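Long-range contact in V-type ATPase 116 kDa subunit (Meiothermus ruber, PDB 3RRK), which probably forms part of the stator of a rotary V-type ATPase that couples ATP hydrolysis or synthesis to proton transport, this chain being its cytoplasmic N-terminal domain: residues V104-L118 against L242-S256. Residues are numbered along the deposited sequence; the frame is centred on the assembly and turned at random.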
loop_
_atom_site.group_PDB
_atom_site.type_symbol
_atom_site.label_atom_id
_atom_site.label_comp_id
_atom_site.label_asym_id
_atom_site.label_seq_id
_atom_site.Cartn_x
_atom_site.Cartn_y
_atom_site.Cartn_z
ATOM N N VAL A 104 -2.633 -16.078 7.780
ATOM C CA VAL A 104 -2.655 -14.749 8.353
ATOM C C VAL A 104 -2.472 -13.658 7.294
ATOM O O VAL A 104 -3.174 -12.658 7.293
ATOM C CB VAL A 104 -1.545 -14.605 9.417
ATOM C CG1 VAL A 104 -1.416 -13.155 9.863
ATOM C CG2 VAL A 104 -1.834 -15.521 10.594
ATOM N N ALA A 105 -1.515 -13.849 6.402
ATOM C CA ALA A 105 -1.281 -12.886 5.339
ATOM C C ALA A 105 -2.474 -12.779 4.364
ATOM O O ALA A 105 -2.824 -11.688 3.906
ATOM C CB ALA A 105 -0.003 -13.229 4.598
ATOM N N SER A 106 -3.093 -13.914 4.048
ATOM C CA SER A 106 -4.274 -13.912 3.196
ATOM C C SER A 106 -5.449 -13.185 3.853
ATOM O O SER A 106 -6.142 -12.400 3.216
ATOM C CB SER A 106 -4.667 -15.332 2.826
ATOM O OG SER A 106 -3.811 -15.810 1.814
ATOM N N ARG A 107 -5.672 -13.443 5.129
ATOM C CA ARG A 107 -6.751 -12.769 5.821
ATOM C C ARG A 107 -6.480 -11.290 5.916
ATOM O O ARG A 107 -7.380 -10.483 5.748
ATOM C CB ARG A 107 -6.978 -13.353 7.208
ATOM C CG ARG A 107 -8.029 -14.447 7.247
ATOM C CD ARG A 107 -7.947 -15.220 8.553
ATOM N NE ARG A 107 -8.365 -14.427 9.711
ATOM C CZ ARG A 107 -7.813 -14.517 10.923
ATOM N NH1 ARG A 107 -6.791 -15.349 11.140
ATOM N NH2 ARG A 107 -8.274 -13.764 11.921
ATOM N N ALA A 108 -5.236 -10.920 6.173
ATOM C CA ALA A 108 -4.950 -9.511 6.347
ATOM C C ALA A 108 -5.135 -8.843 4.999
ATOM O O ALA A 108 -5.666 -7.735 4.905
ATOM C CB ALA A 108 -3.533 -9.278 6.907
ATOM N N GLU A 109 -4.731 -9.524 3.940
ATOM C CA GLU A 109 -4.832 -8.880 2.636
ATOM C C GLU A 109 -6.278 -8.537 2.309
ATOM O O GLU A 109 -6.578 -7.439 1.838
ATOM C CB GLU A 109 -4.223 -9.733 1.535
ATOM C CG GLU A 109 -3.942 -8.951 0.259
ATOM C CD GLU A 109 -3.750 -9.856 -0.951
ATOM O OE1 GLU A 109 -4.038 -11.073 -0.839
ATOM O OE2 GLU A 109 -3.326 -9.352 -2.018
ATOM N N VAL A 110 -7.163 -9.489 2.584
ATOM C CA VAL A 110 -8.586 -9.372 2.298
ATOM C C VAL A 110 -9.233 -8.322 3.205
ATOM O O VAL A 110 -9.876 -7.398 2.733
ATOM C CB VAL A 110 -9.275 -10.762 2.443
ATOM C CG1 VAL A 110 -10.766 -10.637 2.649
ATOM C CG2 VAL A 110 -8.953 -11.640 1.238
ATOM N N LEU A 111 -9.049 -8.454 4.509
ATOM C CA LEU A 111 -9.558 -7.454 5.447
ATOM C C LEU A 111 -9.122 -6.044 5.096
ATOM O O LEU A 111 -9.950 -5.141 5.048
ATOM C CB LEU A 111 -9.128 -7.791 6.865
ATOM C CG LEU A 111 -9.791 -9.101 7.293
ATOM C CD1 LEU A 111 -9.301 -9.585 8.648
ATOM C CD2 LEU A 111 -11.295 -8.912 7.286
ATOM N N GLY A 112 -7.828 -5.859 4.844
ATOM C CA GLY A 112 -7.297 -4.544 4.544
ATOM C C GLY A 112 -7.906 -3.951 3.287
ATOM O O GLY A 112 -8.096 -2.736 3.191
ATOM N N LYS A 113 -8.211 -4.809 2.316
ATOM C CA LYS A 113 -8.806 -4.348 1.067
ATOM C C LYS A 113 -10.263 -3.948 1.269
ATOM O O LYS A 113 -10.745 -2.970 0.692
ATOM C CB LYS A 113 -8.689 -5.408 -0.033
ATOM C CG LYS A 113 -7.370 -5.355 -0.809
ATOM C CD LYS A 113 -7.280 -6.470 -1.849
ATOM C CE LYS A 113 -5.931 -6.478 -2.569
ATOM N NZ LYS A 113 -5.732 -7.747 -3.338
ATOM N N GLU A 114 -10.962 -4.693 2.108
ATOM C CA GLU A 114 -12.358 -4.417 2.312
ATOM C C GLU A 114 -12.499 -3.114 3.069
ATOM O O GLU A 114 -13.240 -2.231 2.637
ATOM C CB GLU A 114 -13.038 -5.570 3.052
ATOM C CG GLU A 114 -14.554 -5.437 3.097
ATOM C CD GLU A 114 -15.153 -5.265 1.709
ATOM O OE1 GLU A 114 -14.725 -6.008 0.800
ATOM O OE2 GLU A 114 -16.033 -4.387 1.526
ATOM N N ARG A 115 -11.775 -3.011 4.189
ATOM C CA ARG A 115 -11.746 -1.813 5.047
ATOM C C ARG A 115 -11.461 -0.536 4.253
ATOM O O ARG A 115 -12.133 0.479 4.431
ATOM C CB ARG A 115 -10.712 -1.966 6.172
ATOM C CG ARG A 115 -10.597 -0.736 7.072
ATOM C CD ARG A 115 -9.453 -0.845 8.064
ATOM N NE ARG A 115 -8.170 -0.895 7.369
ATOM C CZ ARG A 115 -7.048 -1.387 7.887
ATOM N NH1 ARG A 115 -7.054 -1.886 9.114
ATOM N NH2 ARG A 115 -5.928 -1.390 7.164
ATOM N N ALA A 116 -10.472 -0.585 3.372
ATOM C CA ALA A 116 -10.201 0.553 2.496
ATOM C C ALA A 116 -11.361 0.873 1.546
ATOM O O ALA A 116 -11.666 2.043 1.313
ATOM C CB ALA A 116 -8.885 0.353 1.701
ATOM N N ALA A 117 -11.999 -0.154 0.988
ATOM C CA ALA A 117 -13.125 0.067 0.065
ATOM C C ALA A 117 -14.296 0.712 0.790
ATOM O O ALA A 117 -14.902 1.653 0.285
ATOM C CB ALA A 117 -13.562 -1.222 -0.598
ATOM N N LEU A 118 -14.592 0.219 1.987
ATOM C CA LEU A 118 -15.589 0.857 2.836
ATOM C C LEU A 118 -15.251 2.296 3.196
ATOM O O LEU A 118 -16.103 3.159 3.086
ATOM C CB LEU A 118 -15.848 0.015 4.079
ATOM C CG LEU A 118 -16.643 -1.244 3.712
ATOM C CD1 LEU A 118 -16.088 -2.477 4.396
ATOM C CD2 LEU A 118 -18.137 -1.059 4.003
ATOM N N LEU A 242 -18.203 -1.731 8.263
ATOM C CA LEU A 242 -16.850 -1.327 8.597
ATOM C C LEU A 242 -16.548 -1.754 10.035
ATOM O O LEU A 242 -15.467 -2.256 10.337
ATOM C CB LEU A 242 -16.695 0.181 8.423
ATOM C CG LEU A 242 -15.306 0.764 8.666
ATOM C CD1 LEU A 242 -14.279 0.012 7.854
ATOM C CD2 LEU A 242 -15.287 2.241 8.313
ATOM N N VAL A 243 -17.520 -1.574 10.918
ATOM C CA VAL A 243 -17.361 -2.015 12.289
ATOM C C VAL A 243 -16.941 -3.481 12.321
ATOM O O VAL A 243 -15.926 -3.840 12.919
ATOM C CB VAL A 243 -18.644 -1.774 13.103
ATOM C CG1 VAL A 243 -18.606 -2.553 14.404
ATOM C CG2 VAL A 243 -18.795 -0.286 13.384
ATOM N N GLY A 244 -17.707 -4.321 11.646
ATOM C CA GLY A 244 -17.394 -5.736 11.551
ATOM C C GLY A 244 -16.028 -6.063 10.974
ATOM O O GLY A 244 -15.342 -6.957 11.468
ATOM N N ILE A 245 -15.633 -5.355 9.920
ATOM C CA ILE A 245 -14.304 -5.521 9.350
ATOM C C ILE A 245 -13.223 -5.150 10.375
ATOM O O ILE A 245 -12.187 -5.814 10.477
ATOM C CB ILE A 245 -14.119 -4.652 8.106
ATOM C CG1 ILE A 245 -15.077 -5.100 6.979
ATOM C CG2 ILE A 245 -12.684 -4.706 7.650
ATOM C CD1 ILE A 245 -14.810 -6.502 6.372
ATOM N N ARG A 246 -13.476 -4.099 11.149
ATOM C CA ARG A 246 -12.494 -3.641 12.117
ATOM C C ARG A 246 -12.363 -4.635 13.260
ATOM O O ARG A 246 -11.278 -4.813 13.808
ATOM C CB ARG A 246 -12.850 -2.257 12.655
ATOM C CG ARG A 246 -12.789 -1.149 11.624
ATOM C CD ARG A 246 -12.838 0.202 12.316
ATOM N NE ARG A 246 -13.259 0.062 13.708
ATOM C CZ ARG A 246 -13.930 0.987 14.384
ATOM N NH1 ARG A 246 -14.260 2.127 13.787
ATOM N NH2 ARG A 246 -14.277 0.772 15.649
ATOM N N GLU A 247 -13.468 -5.288 13.611
ATOM C CA GLU A 247 -13.442 -6.286 14.677
ATOM C C GLU A 247 -12.633 -7.504 14.243
ATOM O O GLU A 247 -11.907 -8.101 15.031
ATOM C CB GLU A 247 -14.860 -6.653 15.130
ATOM C CG GLU A 247 -15.597 -5.470 15.805
ATOM C CD GLU A 247 -17.027 -5.794 16.275
ATOM O OE1 GLU A 247 -17.625 -6.771 15.762
ATOM O OE2 GLU A 247 -17.550 -5.067 17.162
ATOM N N GLU A 248 -12.741 -7.846 12.969
ATOM C CA GLU A 248 -11.947 -8.918 12.397
ATOM C C GLU A 248 -10.459 -8.556 12.394
ATOM O O GLU A 248 -9.602 -9.384 12.693
ATOM C CB GLU A 248 -12.413 -9.170 10.967
ATOM C CG GLU A 248 -13.693 -9.940 10.879
ATOM C CD GLU A 248 -13.467 -11.418 11.094
ATOM O OE1 GLU A 248 -12.869 -12.066 10.198
ATOM O OE2 GLU A 248 -13.874 -11.922 12.168
ATOM N N VAL A 249 -10.165 -7.317 12.019
ATOM C CA VAL A 249 -8.802 -6.846 12.010
ATOM C C VAL A 249 -8.210 -6.838 13.431
ATOM O O VAL A 249 -7.108 -7.346 13.652
ATOM C CB VAL A 249 -8.698 -5.464 11.321
ATOM C CG1 VAL A 249 -7.277 -4.929 11.409
ATOM C CG2 VAL A 249 -9.143 -5.576 9.849
ATOM N N ALA A 250 -8.955 -6.295 14.390
ATOM C CA ALA A 250 -8.552 -6.358 15.795
ATOM C C ALA A 250 -8.273 -7.789 16.221
ATOM O O ALA A 250 -7.231 -8.087 16.789
ATOM C CB ALA A 250 -9.610 -5.741 16.695
ATOM N N ARG A 251 -9.211 -8.680 15.938
ATOM C CA ARG A 251 -9.042 -10.086 16.278
ATOM C C ARG A 251 -7.764 -10.663 15.668
ATOM O O ARG A 251 -7.077 -11.462 16.290
ATOM C CB ARG A 251 -10.276 -10.878 15.860
ATOM C CG ARG A 251 -10.186 -12.372 16.074
ATOM C CD ARG A 251 -11.515 -13.041 15.738
ATOM N NE ARG A 251 -12.607 -12.509 16.558
ATOM C CZ ARG A 251 -13.652 -11.824 16.088
ATOM N NH1 ARG A 251 -13.775 -11.586 14.785
ATOM N NH2 ARG A 251 -14.586 -11.385 16.926
ATOM N N LEU A 252 -7.417 -10.232 14.466
ATOM C CA LEU A 252 -6.217 -10.750 13.828
ATOM C C LEU A 252 -4.957 -10.207 14.525
ATOM O O LEU A 252 -3.954 -10.907 14.656
ATOM C CB LEU A 252 -6.218 -10.423 12.337
ATOM C CG LEU A 252 -5.088 -11.039 11.512
ATOM C CD1 LEU A 252 -5.133 -12.536 11.624
ATOM C CD2 LEU A 252 -5.154 -10.617 10.051
ATOM N N SER A 253 -5.029 -8.962 14.982
ATOM C CA SER A 253 -3.942 -8.362 15.729
ATOM C C SER A 253 -3.693 -9.102 17.057
ATOM O O SER A 253 -2.571 -9.497 17.382
ATOM C CB SER A 253 -4.252 -6.902 16.013
ATOM O OG SER A 253 -3.090 -6.225 16.454
ATOM N N ARG A 254 -4.747 -9.293 17.828
ATOM C CA ARG A 254 -4.609 -9.985 19.092
ATOM C C ARG A 254 -4.110 -11.417 18.904
ATOM O O ARG A 254 -3.285 -11.900 19.666
ATOM C CB ARG A 254 -5.931 -9.963 19.858
ATOM C CG ARG A 254 -6.407 -8.566 20.217
ATOM C CD ARG A 254 -7.552 -8.597 21.230
ATOM N NE ARG A 254 -8.724 -9.267 20.679
ATOM C CZ ARG A 254 -9.705 -8.649 20.027
ATOM N NH1 ARG A 254 -9.663 -7.337 19.851
ATOM N NH2 ARG A 254 -10.730 -9.348 19.554
ATOM N N GLU A 255 -4.599 -12.101 17.879
ATOM C CA GLU A 255 -4.239 -13.498 17.704
ATOM C C GLU A 255 -2.837 -13.666 17.142
ATOM O O GLU A 255 -2.149 -14.640 17.439
ATOM C CB GLU A 255 -5.227 -14.180 16.765
ATOM C CG GLU A 255 -6.637 -14.322 17.301
ATOM C CD GLU A 255 -7.607 -14.831 16.240
ATOM O OE1 GLU A 255 -7.270 -14.746 15.027
ATOM O OE2 GLU A 255 -8.699 -15.315 16.629
ATOM N N SER A 256 -2.414 -12.714 16.323
ATOM C CA SER A 256 -1.255 -12.940 15.473
ATOM C C SER A 256 -0.250 -11.784 15.360
ATOM O O SER A 256 0.789 -11.937 14.716
ATOM C CB SER A 256 -1.727 -13.347 14.065
ATOM O OG SER A 256 -2.051 -14.719 14.018
HETATM O O HOH W 1 -11.115 -13.453 9.274
#
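With CG anti to the backbone N (chi1 -174°), L252 sends its two methyls in different directions: CD1 lies under one face of the R107 guanidinium, offset toward its rim, and CD2 lies 3.8 Å from CB of A108. The R107 chain is bent at chi3 (69°), which turns its flat end over this methyl. At the edge, near the guanidinium plane, NH2 makes a weak hydrogen bond to OE1 of E255 (3.4 Å) within a salt bridge, although the carboxylate plane is turned 67° from that of the guanidinium. NE donates to a water, while OE2 of E248 pairs with R251 NH1 on its own helix. With an alanine at R107, E255 would probably lose this cationic mate and the CD1 methyl of L252 its cover. The two segments belong to the long helices 94-138 and 224-281, which run roughly antiparallel within the long helical bundle that joins the two alpha/beta lobes of the domain; the segment axes approach to 9.6 Å. I245 is a knob in a hole formed by L111, E114, R115 and L118. Its CD1 rests 3.5 Å from CG of E114, and its CG2 lies 3.7 Å from CB of R115. Between these regions, CB of L111 meets V249 CG2 at 3.7 Å, and the two L111 methyls, CD1 and CD2, both lie against CB of E248. R115 passes its CG along L242 CD1 (3.8 Å) and carries NH1 past V249 CG1 to a hydrogen bond with the carbonyl of V78, tying the pair to the end of helix 56-79.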